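Local coordinates for protocatechuate decarboxylase (Klebsiella pneumoniae, PDB 5O3M), which catalyses the decarboxylation of 3,4-dihydroxybenzoate as a prenylated-flavin-dependent enzyme of the UbiD family, and is seen here in its apo form, at residues A281-E286 / V329-N334; L173-D178 / K276-A281; S177-A182 / Q215-A220; V445-I450 / T479-T484. All blocks are in the same frame, centred on the assembly; numbering follows the deposited sequence.

In the fold
Contacts 1, 2 and 3 all fall in the Rift-related domain of this UbiD-family chain, where contact 2 links contacts 1 and 3, whose centres are about 26 Å apart. Contact 1 (281-286 with 329-334) and contact 2 (173-178 with 276-281) share Ala281, their centres lie about 12 Å apart, and they touch where Val284 CG1 meets Ala277 CB at 3.8 Å. Contact 3 takes over from contact 2 at Ser177 and Asp178. Contact 4 belongs to the C-terminal domain, its centre about 45 to 50 Å from the others. The side chain of Leu173 in contact 2 is about 9 Å from a bound pentane-1,5-diol, and that of Asp482 in contact 4 about 10 Å from one.

Contact 1 (A281-E286 / V329-N334); sequences AEIVIE and VTMRNN
Val284 and Thr330 lie side by side on one face of an antiparallel strand pair, as its hydrogen-bonded residues (Val284 N to Thr330 O 2.8 Å, Thr330 N to Val284 O 2.9 Å). Thr330 holds OG1 between its backbone N and carbonyl carbon (chi1 78°), 3.4 Å from Val284 CB. A threonine suits this place: OG1 also bonds to Cys137 O and shares a water with Glu286 OE2, whose carboxylate is held by the backbone N-H groups of Ser272 (on OE1) and Val271 (on OE2). Ile283, Ile285, Val329 and Met331 supply the apolar other face, with Ile283 CG2 4.2 Å from Val329 CG1. Just past the end of 323-331 and before 283-289 begins, Arg332 N donates to Glu282 O. The Glu282 chain bends at chi2 (-67°), bringing OE2 within 3.7 Å of Arg332 CD. Its carboxylate is nearly parallel to the guanidinium, yet no N-H points at it; a water spans OE2 and NH1, weakly on the arginine side. Glu282 OE2 pairs with Arg29, OE1 accepts from Ile336 N, and Arg332 NH1 pairs with Asp27. Strand 224-230 flanks 283-289, with Glu282 and Ile283 forming a classic bulge against Met230, strand 140-143 borders 323-331, and helix 28-36 covers Glu282 and Arg332.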
loop_
_atom_site.group_PDB
_atom_site.type_symbol
_atom_site.label_atom_id
_atom_site.label_comp_id
_atom_site.label_asym_id
_atom_site.label_seq_id
_atom_site.Cartn_x
_atom_site.Cartn_y
_atom_site.Cartn_z
ATOM N N ALA A 281 42.664 -9.775 37.136
ATOM C CA ALA A 281 42.483 -8.628 36.262
ATOM C C ALA A 281 43.776 -7.828 36.125
ATOM O O ALA A 281 44.585 -7.748 37.052
ATOM C CB ALA A 281 41.368 -7.722 36.796
ATOM N N GLU A 282 43.951 -7.209 34.953
ATOM C CA GLU A 282 45.093 -6.327 34.748
ATOM C C GLU A 282 45.010 -5.107 35.657
ATOM O O GLU A 282 45.975 -4.772 36.354
ATOM C CB GLU A 282 45.179 -5.894 33.281
ATOM C CG GLU A 282 45.630 -6.988 32.305
ATOM C CD GLU A 282 47.085 -7.429 32.507
ATOM O OE1 GLU A 282 47.948 -6.589 32.875
ATOM O OE2 GLU A 282 47.363 -8.627 32.286
ATOM N N ILE A 283 43.857 -4.435 35.663
ATOM C CA ILE A 283 43.660 -3.163 36.358
ATOM C C ILE A 283 42.323 -3.217 37.090
ATOM O O ILE A 283 41.325 -3.691 36.537
ATOM C CB ILE A 283 43.694 -1.972 35.367
ATOM C CG1 ILE A 283 45.041 -1.904 34.642
ATOM C CG2 ILE A 283 43.373 -0.638 36.071
ATOM C CD1 ILE A 283 45.171 -0.739 33.707
ATOM N N VAL A 284 42.298 -2.724 38.331
ATOM C CA VAL A 284 41.065 -2.634 39.118
ATOM C C VAL A 284 40.922 -1.218 39.665
ATOM O O VAL A 284 41.788 -0.746 40.408
ATOM C CB VAL A 284 41.034 -3.650 40.271
ATOM C CG1 VAL A 284 39.780 -3.448 41.125
ATOM C CG2 VAL A 284 41.093 -5.074 39.722
ATOM N N ILE A 285 39.820 -0.556 39.332
ATOM C CA ILE A 285 39.453 0.714 39.956
ATOM C C ILE A 285 38.421 0.431 41.046
ATOM O O ILE A 285 37.321 -0.060 40.761
ATOM C CB ILE A 285 38.912 1.715 38.923
ATOM C CG1 ILE A 285 39.951 1.971 37.830
ATOM C CG2 ILE A 285 38.573 3.014 39.591
ATOM C CD1 ILE A 285 39.366 2.516 36.529
ATOM N N GLU A 286 38.785 0.711 42.295
ATOM C CA GLU A 286 37.887 0.580 43.439
ATOM C C GLU A 286 37.323 1.955 43.773
ATOM O O GLU A 286 38.072 2.936 43.841
ATOM C CB GLU A 286 38.614 -0.010 44.658
ATOM C CG GLU A 286 39.407 -1.298 44.368
ATOM C CD GLU A 286 39.937 -1.990 45.630
ATOM O OE1 GLU A 286 39.800 -1.414 46.737
ATOM O OE2 GLU A 286 40.491 -3.115 45.512
ATOM N N VAL A 329 43.311 2.292 43.101
ATOM C CA VAL A 329 43.560 1.561 41.861
ATOM C C VAL A 329 44.614 0.509 42.165
ATOM O O VAL A 329 45.707 0.837 42.646
ATOM C CB VAL A 329 44.027 2.473 40.713
ATOM C CG1 VAL A 329 44.294 1.631 39.459
ATOM C CG2 VAL A 329 43.010 3.572 40.425
ATOM N N THR A 330 44.284 -0.752 41.915
ATOM C CA THR A 330 45.257 -1.826 41.997
ATOM C C THR A 330 45.510 -2.355 40.591
ATOM O O THR A 330 44.664 -2.225 39.699
ATOM C CB THR A 330 44.785 -2.952 42.936
ATOM O OG1 THR A 330 43.809 -3.769 42.279
ATOM C CG2 THR A 330 44.173 -2.373 44.207
ATOM N N MET A 331 46.685 -2.937 40.380
ATOM C CA MET A 331 46.971 -3.455 39.052
ATOM C C MET A 331 48.101 -4.474 39.129
ATOM O O MET A 331 48.815 -4.560 40.131
ATOM C CB MET A 331 47.312 -2.319 38.085
ATOM C CG MET A 331 48.526 -1.489 38.478
ATOM S SD MET A 331 48.802 -0.107 37.341
ATOM C CE MET A 331 47.319 0.866 37.605
ATOM N N ARG A 332 48.233 -5.259 38.061
ATOM C CA ARG A 332 49.366 -6.166 37.928
ATOM C C ARG A 332 50.646 -5.389 37.617
ATOM O O ARG A 332 50.627 -4.248 37.138
ATOM C CB ARG A 332 49.127 -7.194 36.817
ATOM C CG ARG A 332 47.924 -8.090 37.018
ATOM C CD ARG A 332 47.840 -9.147 35.941
ATOM N NE ARG A 332 48.924 -10.114 36.026
ATOM C CZ ARG A 332 48.840 -11.373 35.604
ATOM N NH1 ARG A 332 47.715 -11.828 35.072
ATOM N NH2 ARG A 332 49.875 -12.189 35.738
ATOM N N ASN A 333 51.770 -6.028 37.893
ATOM C CA ASN A 333 53.024 -5.517 37.367
ATOM C C ASN A 333 52.941 -5.460 35.844
ATOM O O ASN A 333 52.332 -6.330 35.215
ATOM C CB ASN A 333 54.173 -6.404 37.834
ATOM C CG ASN A 333 54.416 -6.295 39.348
ATOM O OD1 ASN A 333 54.577 -7.301 40.043
ATOM N ND2 ASN A 333 54.441 -5.064 39.854
ATOM N N ASN A 334 53.520 -4.412 35.252
ATOM C CA ASN A 334 53.470 -4.195 33.805
ATOM C C ASN A 334 52.031 -4.251 33.289
ATOM O O ASN A 334 51.743 -4.828 32.240
ATOM C CB ASN A 334 54.346 -5.209 33.063
ATOM C CG ASN A 334 55.679 -5.465 33.771
ATOM O OD1 ASN A 334 55.970 -6.589 34.196
ATOM N ND2 ASN A 334 56.485 -4.421 33.903
HETATM O O HOH W 1 46.178 -10.878 33.017
HETATM O O HOH W 2 41.595 -4.949 43.777
#

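Contact 2 (L173-D178 / K276-A281); sequences LALASD and KAIARA
Leu173, Leu175 and Ile278 provide the apolar part of this contact. Leu173 CD2 comes to 4.2 Å from Ile278 CG1, and Leu175 CD2 stands 4.4 Å from Ile278 CD1, so the isoleucine reaches both leucines with different atoms of one branch. Branched aliphatic chains fit here because the segments are too far apart for backbone pairing, their strand axes 7.3 Å apart at the closest, and side chains must bridge the gap. A second kind of touch is methyl on backbone: with chi1 at -88°, Leu175 lays CD2 3.7 Å from Lys276 O. The same methyl lies 4.2 Å from CB, the root of the Lys276 side chain, which then bends at chi2 and chi4, leading its amine away to Gln269. Polar links between the two strands run through a third, 224-230: Asn229 takes the N-H of Ile278 on OD1 and gives its ND2 to Leu173 O, while Thr227 OG1 bonds to Lys276 O. After Ile278 the chain reverses in a type I turn closed by Ala281 N to Ile278 O at 3.1 Å. Edge strand 276-278 of a small three-stranded sheet thus packs through side chains against strand 168-177 of the large antiparallel sheet, and its neighbour Leu267 touches both Leu175 and Ile278.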
loop_
_atom_site.group_PDB
_atom_site.type_symbol
_atom_site.label_atom_id
_atom_site.label_comp_id
_atom_site.label_asym_id
_atom_site.label_seq_id
_atom_site.Cartn_x
_atom_site.Cartn_y
_atom_site.Cartn_z
ATOM N N LEU A 173 34.358 -3.837 33.700
ATOM C CA LEU A 173 33.435 -4.823 34.259
ATOM C C LEU A 173 33.174 -4.476 35.724
ATOM O O LEU A 173 34.057 -4.619 36.583
ATOM C CB LEU A 173 33.988 -6.235 34.106
ATOM C CG LEU A 173 33.033 -7.350 34.529
ATOM C CD1 LEU A 173 32.156 -7.826 33.338
ATOM C CD2 LEU A 173 33.822 -8.505 35.127
ATOM N N ALA A 174 31.960 -4.022 36.007
ATOM C CA ALA A 174 31.579 -3.613 37.349
ATOM C C ALA A 174 31.083 -4.817 38.140
ATOM O O ALA A 174 30.272 -5.604 37.640
ATOM C CB ALA A 174 30.497 -2.532 37.296
ATOM N N LEU A 175 31.595 -4.962 39.361
ATOM C CA LEU A 175 31.017 -5.834 40.373
ATOM C C LEU A 175 30.378 -4.970 41.451
ATOM O O LEU A 175 30.927 -3.932 41.830
ATOM C CB LEU A 175 32.072 -6.752 40.996
ATOM C CG LEU A 175 32.273 -8.069 40.250
ATOM C CD1 LEU A 175 32.607 -7.827 38.791
ATOM C CD2 LEU A 175 33.354 -8.882 40.923
ATOM N N ALA A 176 29.212 -5.393 41.932
ATOM C CA ALA A 176 28.473 -4.620 42.923
ATOM C C ALA A 176 27.430 -5.519 43.577
ATOM O O ALA A 176 27.043 -6.554 43.028
ATOM C CB ALA A 176 27.808 -3.390 42.298
ATOM N N SER A 177 26.978 -5.093 44.758
ATOM C CA SER A 177 26.022 -5.821 45.581
ATOM C C SER A 177 24.951 -4.864 46.093
ATOM O O SER A 177 25.168 -3.655 46.203
ATOM C CB SER A 177 26.702 -6.498 46.792
ATOM O OG SER A 177 27.882 -7.192 46.429
ATOM N N ASP A 178 23.803 -5.433 46.439
ATOM C CA ASP A 178 22.720 -4.657 47.026
ATOM C C ASP A 178 23.156 -4.100 48.384
ATOM O O ASP A 178 23.728 -4.836 49.201
ATOM C CB ASP A 178 21.484 -5.550 47.177
ATOM C CG ASP A 178 20.259 -4.793 47.640
ATOM O OD1 ASP A 178 19.638 -4.100 46.810
ATOM O OD2 ASP A 178 19.912 -4.908 48.833
ATOM N N LYS A 276 34.046 -7.375 45.959
ATOM C CA LYS A 276 34.998 -8.257 45.301
ATOM C C LYS A 276 35.572 -7.600 44.049
ATOM O O LYS A 276 34.976 -6.693 43.463
ATOM C CB LYS A 276 34.337 -9.586 44.924
ATOM C CG LYS A 276 33.766 -10.376 46.092
ATOM C CD LYS A 276 34.852 -10.713 47.123
ATOM C CE LYS A 276 34.293 -11.472 48.334
ATOM N NZ LYS A 276 33.322 -10.667 49.123
ATOM N N ALA A 277 36.752 -8.080 43.643
ATOM C CA ALA A 277 37.373 -7.713 42.379
ATOM C C ALA A 277 37.833 -8.981 41.671
ATOM O O ALA A 277 37.942 -10.044 42.288
ATOM C CB ALA A 277 38.551 -6.760 42.590
ATOM N N ILE A 278 38.092 -8.873 40.366
ATOM C CA ILE A 278 38.607 -10.008 39.600
ATOM C C ILE A 278 40.085 -10.188 39.940
ATOM O O ILE A 278 40.911 -9.314 39.658
ATOM C CB ILE A 278 38.404 -9.817 38.089
ATOM C CG1 ILE A 278 36.924 -9.572 37.755
ATOM C CG2 ILE A 278 38.867 -11.066 37.324
ATOM C CD1 ILE A 278 36.034 -10.761 38.017
ATOM N N ALA A 279 40.420 -11.329 40.548
ATOM C CA ALA A 279 41.756 -11.505 41.114
ATOM C C ALA A 279 42.855 -11.440 40.054
ATOM O O ALA A 279 43.965 -10.967 40.340
ATOM C CB ALA A 279 41.833 -12.829 41.878
ATOM N N ARG A 280 42.579 -11.914 38.835
ATOM C CA ARG A 280 43.587 -11.946 37.783
ATOM C C ARG A 280 43.429 -10.804 36.783
ATOM O O ARG A 280 44.029 -10.842 35.702
ATOM C CB ARG A 280 43.561 -13.302 37.083
ATOM C CG ARG A 280 43.856 -14.447 38.040
ATOM C CD ARG A 280 44.369 -15.665 37.313
ATOM N NE ARG A 280 45.725 -15.454 36.814
ATOM C CZ ARG A 280 46.832 -15.663 37.533
ATOM N NH1 ARG A 280 46.750 -16.090 38.796
ATOM N NH2 ARG A 280 48.029 -15.447 36.988
ATOM N N ALA A 281 42.664 -9.775 37.136
ATOM C CA ALA A 281 42.483 -8.628 36.262
ATOM C C ALA A 281 43.776 -7.828 36.125
ATOM O O ALA A 281 44.585 -7.748 37.052
ATOM C CB ALA A 281 41.368 -7.722 36.796
#

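Contact 3 (S177-A182 / Q215-A220); sequences SDPVDA and QKAEAA
Around the carboxylate of Asp178, Val180 N stands above the plane, Lys216 NZ lies on the syn side of OD1 and Asp181 N on the anti side of OD2. Lys216 NZ reaches OD1 at 2.6 Å in a salt bridge whose second limb, to OD2 at 3.1 Å, is weak. OD2 takes the N-H of Asp181 at 2.7 Å, and that of Val180 from 58° out of the plane. CG standing anti to the backbone N (chi1 -174°) places the carboxylate; the bonds hold its rotation (chi2 78°) and would probably keep it charged. The puckered ring of Pro179 touches the lysine stem with CG, which lies 3.5 Å from Lys216 CD and 4.0 Å from Ala217 CB. Val180 CG2 presses on the same Lys216 CD at 3.5 Å, tighter than usual van der Waals contact. A lysine suits the site because its stem offers methylenes to proline and valine before chi3 bends to deliver NZ to the acid, while a small alanine lets the proline approach the helix. The Val180 N-H closes an Asx turn and the Asp181 N-H extends it to an Asx motif, in the connection from strand 168-177 to strand 185-196, tied to the last turn of helix 209-219.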
loop_
_atom_site.group_PDB
_atom_site.type_symbol
_atom_site.label_atom_id
_atom_site.label_comp_id
_atom_site.label_asym_id
_atom_site.label_seq_id
_atom_site.Cartn_x
_atom_site.Cartn_y
_atom_site.Cartn_z
ATOM N N SER A 177 26.978 -5.093 44.758
ATOM C CA SER A 177 26.022 -5.821 45.581
ATOM C C SER A 177 24.951 -4.864 46.093
ATOM O O SER A 177 25.168 -3.655 46.203
ATOM C CB SER A 177 26.702 -6.498 46.792
ATOM O OG SER A 177 27.882 -7.192 46.429
ATOM N N ASP A 178 23.803 -5.433 46.439
ATOM C CA ASP A 178 22.720 -4.657 47.026
ATOM C C ASP A 178 23.156 -4.100 48.384
ATOM O O ASP A 178 23.728 -4.836 49.201
ATOM C CB ASP A 178 21.484 -5.550 47.177
ATOM C CG ASP A 178 20.259 -4.793 47.640
ATOM O OD1 ASP A 178 19.638 -4.100 46.810
ATOM O OD2 ASP A 178 19.912 -4.908 48.833
ATOM N N PRO A 179 22.898 -2.814 48.671
ATOM C CA PRO A 179 23.386 -2.240 49.944
ATOM C C PRO A 179 22.692 -2.799 51.171
ATOM O O PRO A 179 23.242 -2.695 52.271
ATOM C CB PRO A 179 23.106 -0.738 49.787
ATOM C CG PRO A 179 21.891 -0.695 48.871
ATOM C CD PRO A 179 22.076 -1.854 47.905
ATOM N N VAL A 180 21.506 -3.378 51.021
ATOM C CA VAL A 180 20.754 -3.930 52.138
ATOM C C VAL A 180 20.893 -5.444 52.215
ATOM O O VAL A 180 21.075 -5.998 53.300
ATOM C CB VAL A 180 19.269 -3.516 52.032
ATOM C CG1 VAL A 180 18.460 -4.138 53.164
ATOM C CG2 VAL A 180 19.135 -1.995 52.035
ATOM N N ASP A 181 20.809 -6.124 51.075
ATOM C CA ASP A 181 20.902 -7.580 50.995
ATOM C C ASP A 181 22.180 -7.935 50.236
ATOM O O ASP A 181 22.191 -7.970 48.999
ATOM C CB ASP A 181 19.666 -8.167 50.316
ATOM C CG ASP A 181 19.684 -9.683 50.288
ATOM O OD1 ASP A 181 20.668 -10.275 50.785
ATOM O OD2 ASP A 181 18.715 -10.285 49.780
ATOM N N ALA A 182 23.249 -8.222 50.987
ATOM C CA ALA A 182 24.568 -8.466 50.410
ATOM C C ALA A 182 24.609 -9.696 49.513
ATOM O O ALA A 182 25.569 -9.854 48.749
ATOM C CB ALA A 182 25.603 -8.620 51.525
ATOM N N GLN A 215 20.457 3.135 43.287
ATOM C CA GLN A 215 19.325 3.967 43.697
ATOM C C GLN A 215 18.940 3.718 45.151
ATOM O O GLN A 215 18.650 4.665 45.890
ATOM C CB GLN A 215 18.133 3.714 42.780
ATOM C CG GLN A 215 18.270 4.354 41.424
ATOM C CD GLN A 215 17.298 3.779 40.422
ATOM O OE1 GLN A 215 16.819 2.653 40.576
ATOM N NE2 GLN A 215 16.998 4.547 39.383
ATOM N N LYS A 216 18.914 2.448 45.572
ATOM C CA LYS A 216 18.583 2.119 46.957
ATOM C C LYS A 216 19.612 2.693 47.917
ATOM O O LYS A 216 19.269 3.120 49.025
ATOM C CB LYS A 216 18.491 0.604 47.135
ATOM C CG LYS A 216 18.387 0.149 48.590
ATOM C CD LYS A 216 18.415 -1.374 48.699
ATOM C CE LYS A 216 17.457 -2.029 47.714
ATOM N NZ LYS A 216 17.349 -3.492 47.958
ATOM N N ALA A 217 20.886 2.688 47.516
ATOM C CA ALA A 217 21.909 3.329 48.332
ATOM C C ALA A 217 21.752 4.845 48.304
ATOM O O ALA A 217 21.936 5.515 49.326
ATOM C CB ALA A 217 23.301 2.910 47.852
ATOM N N GLU A 218 21.400 5.399 47.143
ATOM C CA GLU A 218 21.196 6.840 47.040
ATOM C C GLU A 218 19.996 7.285 47.865
ATOM O O GLU A 218 20.046 8.333 48.521
ATOM C CB GLU A 218 21.027 7.240 45.571
ATOM C CG GLU A 218 20.784 8.729 45.345
ATOM C CD GLU A 218 21.136 9.173 43.939
ATOM O OE1 GLU A 218 20.509 8.677 42.969
ATOM O OE2 GLU A 218 22.060 10.007 43.809
ATOM N N ALA A 219 18.910 6.500 47.852
ATOM C CA ALA A 219 17.736 6.852 48.648
ATOM C C ALA A 219 18.071 6.933 50.129
ATOM O O ALA A 219 17.490 7.754 50.851
ATOM C CB ALA A 219 16.606 5.849 48.415
ATOM N N ALA A 220 19.001 6.099 50.598
ATOM C CA ALA A 220 19.453 6.126 51.983
ATOM C C ALA A 220 20.545 7.156 52.217
ATOM O O ALA A 220 21.082 7.234 53.327
ATOM C CB ALA A 220 19.948 4.741 52.414
#

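Contact 4 (V445-I450 / T479-T484); sequences VSITTI and TIFDCT
Ile447 to Ile450 and Thr479 to Asp482 form the antiparallel pair at one border of the five-stranded mixed sheet of the C-terminal domain, where strand 447-454 is outermost within the chain and strand 475-482 leads inward to 417-422. Thr448 and Ile480 are the hydrogen-bonded pair, with Thr448 N to Ile480 O at 3.1 Å and Ile480 N to Thr448 O at 2.9 Å. Just before the strand begins, Ser446 O takes Asp482 N at 2.9 Å, and Ser446 CB presses on Asp482 O; the small serine lets the chains approach this closely as the chain enters the strand.

On the face of Ile447, Thr479 and Phe481, the beta-branched Ile447 and Thr479 fit the extended backbone and pack hard, with Phe481 beside them. Ile447 CG2, anti to its backbone N, reaches Thr479 CG2 at 3.4 Å, closer than usual carbon contact, while Ile447 CG1 comes obliquely to Phe481 CD2 at 4.0 Å. Thr479 CG2 covers one face of the phenyl ring, offset toward its rim. This face also builds the assembly, since Phe481 packs on Phe481 of a second subunit. On the opposite face, that of Ile480, Ile450 CD1 meets Ile480 CD1 at 3.9 Å in a patch completed by Leu409 of helix 400-411, and Ile450 touches Ile450 of a third subunit.

Asp482 OD1 forms an Asx turn with Thr484 N, which approaches from the anti side, out of plane; the hydroxyl OG1 of Thr484 also donates to OD1, through its syn lone pair, at 2.6 Å. Asp482 OD2 is bonded to Gln401.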
loop_
_atom_site.group_PDB
_atom_site.type_symbol
_atom_site.label_atom_id
_atom_site.label_comp_id
_atom_site.label_asym_id
_atom_site.label_seq_id
_atom_site.Cartn_x
_atom_site.Cartn_y
_atom_site.Cartn_z
ATOM N N VAL A 445 6.175 -8.494 -3.095
ATOM C CA VAL A 445 5.714 -9.726 -2.472
ATOM C C VAL A 445 6.465 -10.026 -1.180
ATOM O O VAL A 445 5.857 -10.424 -0.176
ATOM C CB VAL A 445 5.856 -10.905 -3.465
ATOM C CG1 VAL A 445 5.461 -12.214 -2.818
ATOM C CG2 VAL A 445 5.020 -10.634 -4.720
ATOM N N SER A 446 7.785 -9.817 -1.175
ATOM C CA SER A 446 8.683 -10.404 -0.194
ATOM C C SER A 446 9.051 -9.455 0.931
ATOM O O SER A 446 9.778 -9.856 1.842
ATOM C CB SER A 446 9.979 -10.889 -0.879
ATOM O OG SER A 446 9.742 -11.532 -2.121
ATOM N N ILE A 447 8.603 -8.209 0.880
ATOM C CA ILE A 447 8.966 -7.195 1.856
ATOM C C ILE A 447 7.717 -6.844 2.660
ATOM O O ILE A 447 6.729 -6.348 2.099
ATOM C CB ILE A 447 9.563 -5.948 1.179
ATOM C CG1 ILE A 447 10.704 -6.330 0.227
ATOM C CG2 ILE A 447 10.069 -4.947 2.249
ATOM C CD1 ILE A 447 11.285 -5.143 -0.554
ATOM N N THR A 448 7.770 -7.079 3.973
ATOM C CA THR A 448 6.696 -6.730 4.898
ATOM C C THR A 448 7.190 -5.642 5.852
ATOM O O THR A 448 8.212 -5.819 6.520
ATOM C CB THR A 448 6.231 -7.968 5.666
ATOM O OG1 THR A 448 5.569 -8.878 4.773
ATOM C CG2 THR A 448 5.300 -7.590 6.816
ATOM N N THR A 449 6.478 -4.516 5.904
ATOM C CA THR A 449 6.818 -3.413 6.794
ATOM C C THR A 449 5.902 -3.428 8.007
ATOM O O THR A 449 4.683 -3.575 7.871
ATOM C CB THR A 449 6.715 -2.056 6.097
ATOM O OG1 THR A 449 5.390 -1.889 5.545
ATOM C CG2 THR A 449 7.830 -1.878 4.993
ATOM N N ILE A 450 6.493 -3.264 9.189
ATOM C CA ILE A 450 5.762 -3.215 10.439
ATOM C C ILE A 450 6.061 -1.877 11.106
ATOM O O ILE A 450 7.058 -1.713 11.792
ATOM C CB ILE A 450 6.152 -4.391 11.373
ATOM C CG1 ILE A 450 6.028 -5.719 10.626
ATOM C CG2 ILE A 450 5.237 -4.445 12.603
ATOM C CD1 ILE A 450 6.521 -6.936 11.408
ATOM N N THR A 479 11.301 -3.983 9.092
ATOM C CA THR A 479 11.036 -4.635 7.810
ATOM C C THR A 479 11.573 -6.062 7.799
ATOM O O THR A 479 12.710 -6.303 8.219
ATOM C CB THR A 479 11.667 -3.840 6.672
ATOM O OG1 THR A 479 11.189 -2.502 6.727
ATOM C CG2 THR A 479 11.325 -4.452 5.315
ATOM N N ILE A 480 10.751 -6.997 7.323
ATOM C CA ILE A 480 11.142 -8.388 7.119
ATOM C C ILE A 480 11.352 -8.584 5.622
ATOM O O ILE A 480 10.418 -8.407 4.833
ATOM C CB ILE A 480 10.084 -9.366 7.662
ATOM C CG1 ILE A 480 9.812 -9.122 9.146
ATOM C CG2 ILE A 480 10.500 -10.838 7.423
ATOM C CD1 ILE A 480 8.492 -9.744 9.640
ATOM N N PHE A 481 12.582 -8.928 5.218
ATOM C CA PHE A 481 12.906 -9.213 3.821
ATOM C C PHE A 481 12.959 -10.730 3.693
ATOM O O PHE A 481 13.930 -11.368 4.121
ATOM C CB PHE A 481 14.238 -8.606 3.387
ATOM C CG PHE A 481 14.321 -7.110 3.488
ATOM C CD1 PHE A 481 14.750 -6.512 4.654
ATOM C CD2 PHE A 481 14.037 -6.311 2.398
ATOM C CE1 PHE A 481 14.868 -5.116 4.752
ATOM C CE2 PHE A 481 14.124 -4.941 2.491
ATOM C CZ PHE A 481 14.569 -4.338 3.675
ATOM N N ASP A 482 11.918 -11.311 3.107
ATOM C CA ASP A 482 11.857 -12.756 2.929
ATOM C C ASP A 482 12.557 -13.118 1.622
ATOM O O ASP A 482 11.994 -12.948 0.535
ATOM C CB ASP A 482 10.424 -13.265 2.923
ATOM C CG ASP A 482 10.355 -14.784 2.740
ATOM O OD1 ASP A 482 11.434 -15.446 2.728
ATOM O OD2 ASP A 482 9.227 -15.310 2.608
ATOM N N CYS A 483 13.772 -13.665 1.734
ATOM C CA CYS A 483 14.540 -14.145 0.593
ATOM C C CYS A 483 14.676 -15.671 0.599
ATOM O O CYS A 483 15.635 -16.223 0.055
ATOM C CB CYS A 483 15.908 -13.455 0.568
ATOM S SG CYS A 483 15.782 -11.594 0.751
ATOM N N THR A 484 13.724 -16.369 1.223
ATOM C CA THR A 484 13.621 -17.818 1.081
ATOM C C THR A 484 12.831 -18.146 -0.186
ATOM O O THR A 484 11.896 -17.430 -0.560
ATOM C CB THR A 484 12.964 -18.447 2.318
ATOM O OG1 THR A 484 11.578 -18.069 2.396
ATOM C CG2 THR A 484 13.681 -17.958 3.598
#